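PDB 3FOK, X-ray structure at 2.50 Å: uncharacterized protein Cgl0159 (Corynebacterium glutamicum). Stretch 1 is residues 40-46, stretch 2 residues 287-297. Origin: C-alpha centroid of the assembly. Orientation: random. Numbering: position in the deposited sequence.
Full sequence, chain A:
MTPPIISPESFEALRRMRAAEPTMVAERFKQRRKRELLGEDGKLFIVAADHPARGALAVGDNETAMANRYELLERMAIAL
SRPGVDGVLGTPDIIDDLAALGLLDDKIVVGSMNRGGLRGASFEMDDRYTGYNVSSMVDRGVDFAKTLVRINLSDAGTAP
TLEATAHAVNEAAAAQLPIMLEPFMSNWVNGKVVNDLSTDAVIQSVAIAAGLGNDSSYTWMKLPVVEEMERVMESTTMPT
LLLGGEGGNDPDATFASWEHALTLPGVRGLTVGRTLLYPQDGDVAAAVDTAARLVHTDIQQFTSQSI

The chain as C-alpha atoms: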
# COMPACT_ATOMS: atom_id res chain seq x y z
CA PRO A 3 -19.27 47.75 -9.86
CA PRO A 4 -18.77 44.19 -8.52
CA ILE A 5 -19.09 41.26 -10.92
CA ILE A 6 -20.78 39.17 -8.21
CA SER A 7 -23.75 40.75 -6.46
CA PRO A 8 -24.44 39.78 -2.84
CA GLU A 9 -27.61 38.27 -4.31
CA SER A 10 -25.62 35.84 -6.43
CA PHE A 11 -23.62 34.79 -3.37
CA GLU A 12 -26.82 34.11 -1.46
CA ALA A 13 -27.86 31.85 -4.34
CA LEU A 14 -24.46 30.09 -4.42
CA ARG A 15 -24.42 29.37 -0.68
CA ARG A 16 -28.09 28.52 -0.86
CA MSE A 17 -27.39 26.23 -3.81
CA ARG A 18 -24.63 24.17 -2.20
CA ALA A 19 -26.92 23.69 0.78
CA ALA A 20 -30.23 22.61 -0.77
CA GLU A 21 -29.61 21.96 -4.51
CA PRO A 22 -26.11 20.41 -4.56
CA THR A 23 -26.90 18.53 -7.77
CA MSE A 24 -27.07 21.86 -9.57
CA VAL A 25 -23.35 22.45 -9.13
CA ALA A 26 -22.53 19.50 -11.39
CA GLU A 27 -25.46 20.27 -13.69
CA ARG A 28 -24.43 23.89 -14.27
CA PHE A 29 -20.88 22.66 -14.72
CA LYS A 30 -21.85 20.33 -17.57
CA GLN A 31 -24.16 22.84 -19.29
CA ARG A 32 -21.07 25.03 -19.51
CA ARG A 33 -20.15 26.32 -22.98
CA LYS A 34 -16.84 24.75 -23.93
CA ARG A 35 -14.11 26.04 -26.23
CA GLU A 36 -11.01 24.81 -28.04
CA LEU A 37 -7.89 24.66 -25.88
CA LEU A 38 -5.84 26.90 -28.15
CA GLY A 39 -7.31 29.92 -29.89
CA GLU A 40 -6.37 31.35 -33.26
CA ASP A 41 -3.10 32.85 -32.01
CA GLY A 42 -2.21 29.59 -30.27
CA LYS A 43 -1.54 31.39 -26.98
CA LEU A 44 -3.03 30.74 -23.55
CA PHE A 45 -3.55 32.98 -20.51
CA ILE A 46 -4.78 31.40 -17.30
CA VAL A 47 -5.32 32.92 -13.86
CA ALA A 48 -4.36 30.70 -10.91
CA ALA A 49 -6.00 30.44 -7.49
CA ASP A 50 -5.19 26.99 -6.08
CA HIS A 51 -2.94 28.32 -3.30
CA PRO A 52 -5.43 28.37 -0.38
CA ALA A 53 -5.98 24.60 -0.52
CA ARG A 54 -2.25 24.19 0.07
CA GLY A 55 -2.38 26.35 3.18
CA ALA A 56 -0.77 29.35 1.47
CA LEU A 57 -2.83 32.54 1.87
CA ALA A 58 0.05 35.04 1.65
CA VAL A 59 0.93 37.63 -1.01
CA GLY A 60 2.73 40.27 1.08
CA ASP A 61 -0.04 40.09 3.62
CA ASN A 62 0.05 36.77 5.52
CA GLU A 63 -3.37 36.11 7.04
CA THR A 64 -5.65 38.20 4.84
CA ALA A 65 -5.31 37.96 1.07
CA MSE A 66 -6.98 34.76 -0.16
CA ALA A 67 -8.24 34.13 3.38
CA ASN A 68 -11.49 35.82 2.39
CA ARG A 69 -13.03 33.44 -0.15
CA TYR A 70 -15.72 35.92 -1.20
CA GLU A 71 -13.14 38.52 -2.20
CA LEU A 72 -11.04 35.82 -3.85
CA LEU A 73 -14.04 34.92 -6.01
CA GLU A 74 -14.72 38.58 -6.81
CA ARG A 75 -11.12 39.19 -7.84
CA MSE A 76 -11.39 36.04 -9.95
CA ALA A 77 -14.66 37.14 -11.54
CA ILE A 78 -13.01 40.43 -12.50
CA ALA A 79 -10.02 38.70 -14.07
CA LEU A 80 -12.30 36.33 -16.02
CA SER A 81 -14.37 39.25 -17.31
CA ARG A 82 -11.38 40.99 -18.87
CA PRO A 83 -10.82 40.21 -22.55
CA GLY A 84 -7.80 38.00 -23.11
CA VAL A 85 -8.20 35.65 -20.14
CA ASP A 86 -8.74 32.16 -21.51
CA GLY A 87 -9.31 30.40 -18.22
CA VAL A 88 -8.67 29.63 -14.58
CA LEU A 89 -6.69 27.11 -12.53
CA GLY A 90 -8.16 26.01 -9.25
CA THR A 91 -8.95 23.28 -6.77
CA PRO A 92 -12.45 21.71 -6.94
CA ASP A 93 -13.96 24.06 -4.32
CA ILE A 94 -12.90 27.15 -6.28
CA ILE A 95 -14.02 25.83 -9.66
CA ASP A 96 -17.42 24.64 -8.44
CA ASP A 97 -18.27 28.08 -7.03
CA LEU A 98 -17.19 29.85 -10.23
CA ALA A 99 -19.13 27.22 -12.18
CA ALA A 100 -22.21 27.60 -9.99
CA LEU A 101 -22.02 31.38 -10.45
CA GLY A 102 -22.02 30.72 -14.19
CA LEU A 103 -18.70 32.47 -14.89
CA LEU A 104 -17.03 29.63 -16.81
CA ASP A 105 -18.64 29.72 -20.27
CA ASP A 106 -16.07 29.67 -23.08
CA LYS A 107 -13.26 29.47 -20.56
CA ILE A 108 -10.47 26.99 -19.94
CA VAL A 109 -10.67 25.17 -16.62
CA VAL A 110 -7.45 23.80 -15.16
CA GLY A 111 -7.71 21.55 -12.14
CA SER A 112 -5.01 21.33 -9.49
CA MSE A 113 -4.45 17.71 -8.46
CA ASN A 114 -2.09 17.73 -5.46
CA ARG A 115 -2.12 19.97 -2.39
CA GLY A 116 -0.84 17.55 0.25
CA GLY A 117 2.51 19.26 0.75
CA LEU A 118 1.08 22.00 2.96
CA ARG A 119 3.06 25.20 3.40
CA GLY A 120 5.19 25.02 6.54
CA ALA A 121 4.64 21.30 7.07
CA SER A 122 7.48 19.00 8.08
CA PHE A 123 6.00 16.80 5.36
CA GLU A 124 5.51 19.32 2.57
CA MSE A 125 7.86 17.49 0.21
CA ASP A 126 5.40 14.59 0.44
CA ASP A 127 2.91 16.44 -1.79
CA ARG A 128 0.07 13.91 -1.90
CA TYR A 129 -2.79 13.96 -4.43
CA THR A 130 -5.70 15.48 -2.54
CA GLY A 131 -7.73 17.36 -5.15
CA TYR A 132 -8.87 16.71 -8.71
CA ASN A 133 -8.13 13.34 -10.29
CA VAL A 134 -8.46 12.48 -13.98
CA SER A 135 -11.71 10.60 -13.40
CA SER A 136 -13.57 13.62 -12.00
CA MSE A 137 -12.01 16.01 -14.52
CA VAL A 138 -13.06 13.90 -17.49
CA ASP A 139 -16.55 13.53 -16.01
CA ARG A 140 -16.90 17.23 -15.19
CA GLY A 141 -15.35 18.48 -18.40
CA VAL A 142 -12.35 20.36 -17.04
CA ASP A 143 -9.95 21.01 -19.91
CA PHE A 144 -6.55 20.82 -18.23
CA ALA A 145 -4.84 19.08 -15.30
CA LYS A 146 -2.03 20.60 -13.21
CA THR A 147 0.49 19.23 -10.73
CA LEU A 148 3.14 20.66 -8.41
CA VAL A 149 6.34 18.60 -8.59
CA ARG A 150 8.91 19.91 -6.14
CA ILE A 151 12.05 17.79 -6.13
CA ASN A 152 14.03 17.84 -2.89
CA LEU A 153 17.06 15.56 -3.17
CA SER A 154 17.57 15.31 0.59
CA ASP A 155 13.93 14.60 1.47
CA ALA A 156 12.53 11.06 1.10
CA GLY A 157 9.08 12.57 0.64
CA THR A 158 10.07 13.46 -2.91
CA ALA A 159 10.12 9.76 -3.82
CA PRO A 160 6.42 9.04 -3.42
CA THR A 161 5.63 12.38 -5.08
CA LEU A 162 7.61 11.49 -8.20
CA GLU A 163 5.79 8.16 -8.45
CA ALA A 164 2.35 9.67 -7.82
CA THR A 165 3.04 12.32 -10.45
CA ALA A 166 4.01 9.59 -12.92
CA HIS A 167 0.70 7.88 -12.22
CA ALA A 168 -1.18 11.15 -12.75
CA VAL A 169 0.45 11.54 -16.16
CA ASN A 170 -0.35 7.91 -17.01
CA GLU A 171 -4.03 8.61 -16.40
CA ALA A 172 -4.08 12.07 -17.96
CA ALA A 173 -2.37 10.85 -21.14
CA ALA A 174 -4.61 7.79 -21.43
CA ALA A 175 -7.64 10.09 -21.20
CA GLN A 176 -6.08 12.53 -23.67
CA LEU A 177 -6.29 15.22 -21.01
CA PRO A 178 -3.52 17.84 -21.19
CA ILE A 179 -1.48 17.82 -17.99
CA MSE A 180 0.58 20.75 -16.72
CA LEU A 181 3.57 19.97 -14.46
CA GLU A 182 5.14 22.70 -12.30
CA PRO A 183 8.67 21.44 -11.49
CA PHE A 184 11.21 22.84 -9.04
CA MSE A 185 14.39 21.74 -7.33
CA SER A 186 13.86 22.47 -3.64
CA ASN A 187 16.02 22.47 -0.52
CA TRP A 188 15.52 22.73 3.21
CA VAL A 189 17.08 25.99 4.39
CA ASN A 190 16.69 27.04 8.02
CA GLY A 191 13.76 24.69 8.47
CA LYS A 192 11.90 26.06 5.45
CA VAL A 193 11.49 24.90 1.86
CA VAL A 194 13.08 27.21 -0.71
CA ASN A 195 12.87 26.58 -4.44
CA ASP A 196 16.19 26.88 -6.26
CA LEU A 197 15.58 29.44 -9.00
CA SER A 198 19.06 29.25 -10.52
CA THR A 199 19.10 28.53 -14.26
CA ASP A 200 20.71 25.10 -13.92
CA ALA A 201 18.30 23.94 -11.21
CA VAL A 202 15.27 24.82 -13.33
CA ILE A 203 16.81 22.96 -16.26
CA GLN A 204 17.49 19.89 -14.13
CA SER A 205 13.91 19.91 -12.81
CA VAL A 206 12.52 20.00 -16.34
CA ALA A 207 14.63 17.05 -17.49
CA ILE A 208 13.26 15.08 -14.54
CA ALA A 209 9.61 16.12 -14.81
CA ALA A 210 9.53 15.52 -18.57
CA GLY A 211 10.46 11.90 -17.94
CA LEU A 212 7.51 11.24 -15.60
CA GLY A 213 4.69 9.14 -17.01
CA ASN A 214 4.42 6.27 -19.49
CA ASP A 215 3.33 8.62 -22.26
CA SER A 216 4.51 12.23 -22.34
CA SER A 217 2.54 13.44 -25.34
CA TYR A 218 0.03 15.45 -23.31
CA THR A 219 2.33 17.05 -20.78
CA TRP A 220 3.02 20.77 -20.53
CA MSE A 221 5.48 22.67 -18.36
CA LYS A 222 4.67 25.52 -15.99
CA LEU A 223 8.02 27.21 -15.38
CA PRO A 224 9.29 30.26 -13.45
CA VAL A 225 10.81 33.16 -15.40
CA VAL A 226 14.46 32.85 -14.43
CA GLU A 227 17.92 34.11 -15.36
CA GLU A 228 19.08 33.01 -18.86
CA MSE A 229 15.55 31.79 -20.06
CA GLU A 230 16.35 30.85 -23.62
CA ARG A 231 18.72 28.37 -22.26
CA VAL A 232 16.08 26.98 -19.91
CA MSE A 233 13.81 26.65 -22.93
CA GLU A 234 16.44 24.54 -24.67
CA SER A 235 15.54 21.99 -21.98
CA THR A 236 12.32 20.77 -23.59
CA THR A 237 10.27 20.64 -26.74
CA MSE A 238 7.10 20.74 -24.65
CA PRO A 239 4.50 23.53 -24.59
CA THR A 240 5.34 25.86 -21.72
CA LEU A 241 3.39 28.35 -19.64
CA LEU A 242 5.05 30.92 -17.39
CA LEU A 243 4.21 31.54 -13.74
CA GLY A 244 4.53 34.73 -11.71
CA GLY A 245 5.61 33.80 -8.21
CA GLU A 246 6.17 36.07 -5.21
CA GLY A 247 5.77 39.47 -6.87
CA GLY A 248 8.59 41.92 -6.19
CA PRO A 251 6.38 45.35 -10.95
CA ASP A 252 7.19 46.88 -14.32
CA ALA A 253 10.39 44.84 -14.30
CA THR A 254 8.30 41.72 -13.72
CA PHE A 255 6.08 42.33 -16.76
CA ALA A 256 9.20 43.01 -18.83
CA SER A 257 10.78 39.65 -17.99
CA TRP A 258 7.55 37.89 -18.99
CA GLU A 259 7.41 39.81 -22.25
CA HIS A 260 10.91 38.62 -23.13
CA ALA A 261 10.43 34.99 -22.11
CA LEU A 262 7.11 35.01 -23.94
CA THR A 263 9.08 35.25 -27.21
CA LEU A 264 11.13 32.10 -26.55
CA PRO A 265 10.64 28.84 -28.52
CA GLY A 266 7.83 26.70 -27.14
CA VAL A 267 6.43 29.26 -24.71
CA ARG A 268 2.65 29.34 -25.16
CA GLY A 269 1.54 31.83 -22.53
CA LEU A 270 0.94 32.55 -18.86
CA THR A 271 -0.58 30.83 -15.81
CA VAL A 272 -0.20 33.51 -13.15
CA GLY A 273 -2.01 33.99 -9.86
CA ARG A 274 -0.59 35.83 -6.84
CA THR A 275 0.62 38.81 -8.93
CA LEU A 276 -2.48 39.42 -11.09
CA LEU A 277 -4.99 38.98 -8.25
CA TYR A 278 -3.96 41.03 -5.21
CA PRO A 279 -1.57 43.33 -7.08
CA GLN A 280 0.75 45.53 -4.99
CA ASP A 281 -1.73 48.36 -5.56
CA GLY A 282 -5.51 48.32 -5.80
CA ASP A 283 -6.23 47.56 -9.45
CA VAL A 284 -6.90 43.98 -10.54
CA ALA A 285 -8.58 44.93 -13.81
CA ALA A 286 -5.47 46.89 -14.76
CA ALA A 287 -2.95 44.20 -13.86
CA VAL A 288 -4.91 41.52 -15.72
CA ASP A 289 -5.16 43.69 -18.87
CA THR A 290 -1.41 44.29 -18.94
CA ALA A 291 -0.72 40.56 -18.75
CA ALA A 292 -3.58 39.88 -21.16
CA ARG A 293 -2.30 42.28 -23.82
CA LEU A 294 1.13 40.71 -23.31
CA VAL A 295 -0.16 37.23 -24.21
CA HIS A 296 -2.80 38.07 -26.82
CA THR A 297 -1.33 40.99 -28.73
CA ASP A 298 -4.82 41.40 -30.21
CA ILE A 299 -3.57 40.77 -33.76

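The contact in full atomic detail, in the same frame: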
# COMPACT_ATOMS: atom_id res chain seq x y z
N GLU A 40 -6.97 31.09 -31.97
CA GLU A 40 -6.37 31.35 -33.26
C GLU A 40 -4.89 31.71 -33.19
O GLU A 40 -4.11 31.33 -34.06
CB GLU A 40 -7.15 32.46 -33.98
CG GLU A 40 -8.57 32.06 -34.39
CD GLU A 40 -9.49 31.80 -33.20
OE1 GLU A 40 -10.57 31.20 -33.41
OE2 GLU A 40 -9.15 32.20 -32.07
N ASP A 41 -4.50 32.44 -32.15
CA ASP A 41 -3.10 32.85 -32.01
C ASP A 41 -2.27 31.79 -31.28
O ASP A 41 -1.08 31.99 -31.05
CB ASP A 41 -3.01 34.20 -31.31
CG ASP A 41 -3.25 34.11 -29.81
OD1 ASP A 41 -4.08 33.28 -29.39
OD2 ASP A 41 -2.61 34.89 -29.07
N GLY A 42 -2.90 30.68 -30.94
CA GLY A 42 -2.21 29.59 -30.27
C GLY A 42 -1.65 29.88 -28.89
O GLY A 42 -0.89 29.08 -28.35
N LYS A 43 -2.02 31.03 -28.31
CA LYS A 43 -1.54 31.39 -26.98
C LYS A 43 -2.59 31.12 -25.91
O LYS A 43 -3.78 31.02 -26.21
CB LYS A 43 -1.12 32.86 -26.94
CG LYS A 43 0.34 33.11 -27.29
CD LYS A 43 0.67 32.69 -28.71
CE LYS A 43 2.10 33.09 -29.08
NZ LYS A 43 3.11 32.43 -28.20
N LEU A 44 -2.14 31.02 -24.67
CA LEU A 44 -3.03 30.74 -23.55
C LEU A 44 -2.69 31.60 -22.34
O LEU A 44 -1.52 31.77 -22.00
CB LEU A 44 -2.92 29.25 -23.20
CG LEU A 44 -4.06 28.51 -22.51
CD1 LEU A 44 -5.31 28.54 -23.38
CD2 LEU A 44 -3.64 27.07 -22.25
N PHE A 45 -3.72 32.16 -21.71
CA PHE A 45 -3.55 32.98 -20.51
C PHE A 45 -4.52 32.50 -19.45
O PHE A 45 -5.74 32.62 -19.61
CB PHE A 45 -3.79 34.46 -20.84
CG PHE A 45 -3.82 35.37 -19.63
CD1 PHE A 45 -3.02 35.11 -18.52
CD2 PHE A 45 -4.63 36.50 -19.62
CE1 PHE A 45 -3.03 35.97 -17.42
CE2 PHE A 45 -4.64 37.36 -18.53
CZ PHE A 45 -3.84 37.09 -17.43
N ILE A 46 -3.98 31.95 -18.37
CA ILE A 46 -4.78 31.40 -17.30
C ILE A 46 -4.46 32.01 -15.93
O ILE A 46 -3.29 32.18 -15.58
CB ILE A 46 -4.59 29.87 -17.24
CG1 ILE A 46 -5.22 29.25 -18.49
CG2 ILE A 46 -5.19 29.29 -15.96
CD1 ILE A 46 -4.93 27.78 -18.66
N ALA A 287 -4.01 45.19 -13.82
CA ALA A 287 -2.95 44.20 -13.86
C ALA A 287 -3.28 43.10 -14.86
O ALA A 287 -2.44 42.72 -15.68
CB ALA A 287 -2.74 43.61 -12.47
N VAL A 288 -4.51 42.59 -14.82
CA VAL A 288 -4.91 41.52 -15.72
C VAL A 288 -4.86 41.94 -17.20
O VAL A 288 -4.53 41.13 -18.06
CB VAL A 288 -6.33 41.01 -15.37
CG1 VAL A 288 -6.72 39.88 -16.32
CG2 VAL A 288 -6.36 40.52 -13.93
N ASP A 289 -5.19 43.20 -17.49
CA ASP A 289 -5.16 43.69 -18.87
C ASP A 289 -3.73 43.72 -19.40
O ASP A 289 -3.47 43.33 -20.54
CB ASP A 289 -5.76 45.09 -18.99
CG ASP A 289 -7.27 45.09 -18.86
OD1 ASP A 289 -7.92 44.19 -19.44
OD2 ASP A 289 -7.81 45.99 -18.19
N THR A 290 -2.81 44.21 -18.57
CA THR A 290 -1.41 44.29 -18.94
C THR A 290 -0.96 42.91 -19.39
O THR A 290 -0.52 42.72 -20.54
CB THR A 290 -0.54 44.71 -17.74
OG1 THR A 290 -0.95 46.01 -17.29
CG2 THR A 290 0.93 44.74 -18.13
N ALA A 291 -1.09 41.94 -18.49
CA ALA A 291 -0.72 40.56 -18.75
C ALA A 291 -1.45 40.05 -19.99
O ALA A 291 -0.86 39.43 -20.88
CB ALA A 291 -1.05 39.69 -17.55
N ALA A 292 -2.76 40.32 -20.05
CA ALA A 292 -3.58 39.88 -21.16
C ALA A 292 -3.04 40.38 -22.50
O ALA A 292 -2.87 39.60 -23.44
CB ALA A 292 -5.01 40.37 -20.97
N ARG A 293 -2.79 41.68 -22.59
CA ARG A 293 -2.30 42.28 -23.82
C ARG A 293 -0.84 41.92 -24.09
O ARG A 293 -0.27 42.31 -25.11
CB ARG A 293 -2.51 43.80 -23.77
CG ARG A 293 -4.01 44.17 -23.75
CD ARG A 293 -4.29 45.65 -23.50
NE ARG A 293 -3.76 46.13 -22.23
CZ ARG A 293 -4.09 47.28 -21.65
NH1 ARG A 293 -4.97 48.09 -22.24
NH2 ARG A 293 -3.54 47.63 -20.50
N LEU A 294 -0.26 41.15 -23.18
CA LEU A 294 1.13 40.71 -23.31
C LEU A 294 1.10 39.32 -23.96
O LEU A 294 2.01 38.95 -24.69
CB LEU A 294 1.77 40.64 -21.93
CG LEU A 294 3.18 41.20 -21.73
CD1 LEU A 294 3.34 42.53 -22.45
CD2 LEU A 294 3.44 41.37 -20.24
N VAL A 295 0.03 38.58 -23.68
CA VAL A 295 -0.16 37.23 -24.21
C VAL A 295 -0.89 37.26 -25.55
O VAL A 295 -0.44 36.65 -26.52
CB VAL A 295 -0.95 36.35 -23.21
CG1 VAL A 295 -1.24 34.99 -23.82
CG2 VAL A 295 -0.16 36.19 -21.92
N HIS A 296 -2.03 37.94 -25.58
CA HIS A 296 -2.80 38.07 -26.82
C HIS A 296 -2.62 39.49 -27.33
O HIS A 296 -3.37 40.39 -26.95
CB HIS A 296 -4.28 37.78 -26.58
CG HIS A 296 -4.57 36.33 -26.32
ND1 HIS A 296 -4.53 35.78 -25.06
CD2 HIS A 296 -4.86 35.32 -27.17
CE1 HIS A 296 -4.77 34.48 -25.15
NE2 HIS A 296 -4.97 34.18 -26.41
N THR A 297 -1.62 39.67 -28.18
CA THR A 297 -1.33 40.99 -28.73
C THR A 297 -2.44 41.49 -29.65
O THR A 297 -2.20 42.31 -30.53
CB THR A 297 0.01 40.98 -29.48
OG1 THR A 297 -0.05 40.05 -30.57
CG2 THR A 297 1.14 40.57 -28.54

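A strand that begins at Leu44 and runs on past Ile46 lies against the last turns of a helix that ends at Val295, and the two run nearly antiparallel: their directions differ by 160° and their axes approach to 8.7 Å. Phe45 has the largest covered area, ahead of Val295 and His296. Its CA-to-CB bond points toward the helix, while that of its strand neighbour Leu44 points away, the usual alternation of a strand with one side turned to a helix.

Phe45, with chi1 in the t well, lays its ring along the helix and touches residues spaced three or four apart. Its CE2 lies 3.9 Å from Val288 CG1 and also 3.9 Å from Ala292 CB, and its CZ sits 3.8 Å from Ala291 CB. The two alanines keep the helix surface low here, so the ring comes close to the backbone itself: Phe45 CE2 is 3.8 Å from Ala292 CA. Val295 continues this apolar row toward the helix end, its CG1 4.0 Å from Phe45 CB and 3.8 Å from Lys43 CB. The lysine thus contributes the aliphatic base of its side chain, while its end leads away.

Beyond Val295 the chemistry turns polar. His296, the first residue to leave helical geometry, still gives its backbone N to Ala292 O, and its side chain swings its end in toward the loop before the strand. There His296 NE2 donates a weak hydrogen bond to Lys43 O, at 3.4 Å with a bent angle, while Lys43 CB lies over one face of the imidazole. Asp41 crowds the same ring, its OD2 3.0 Å from His296 CD2, but its OD1 is engaged within the loop, accepting a weak hydrogen bond from Lys43 N at 3.2 Å. The rule to read is an aromatic on a patch of alanine and valine, with one weak polar link just past the helix end.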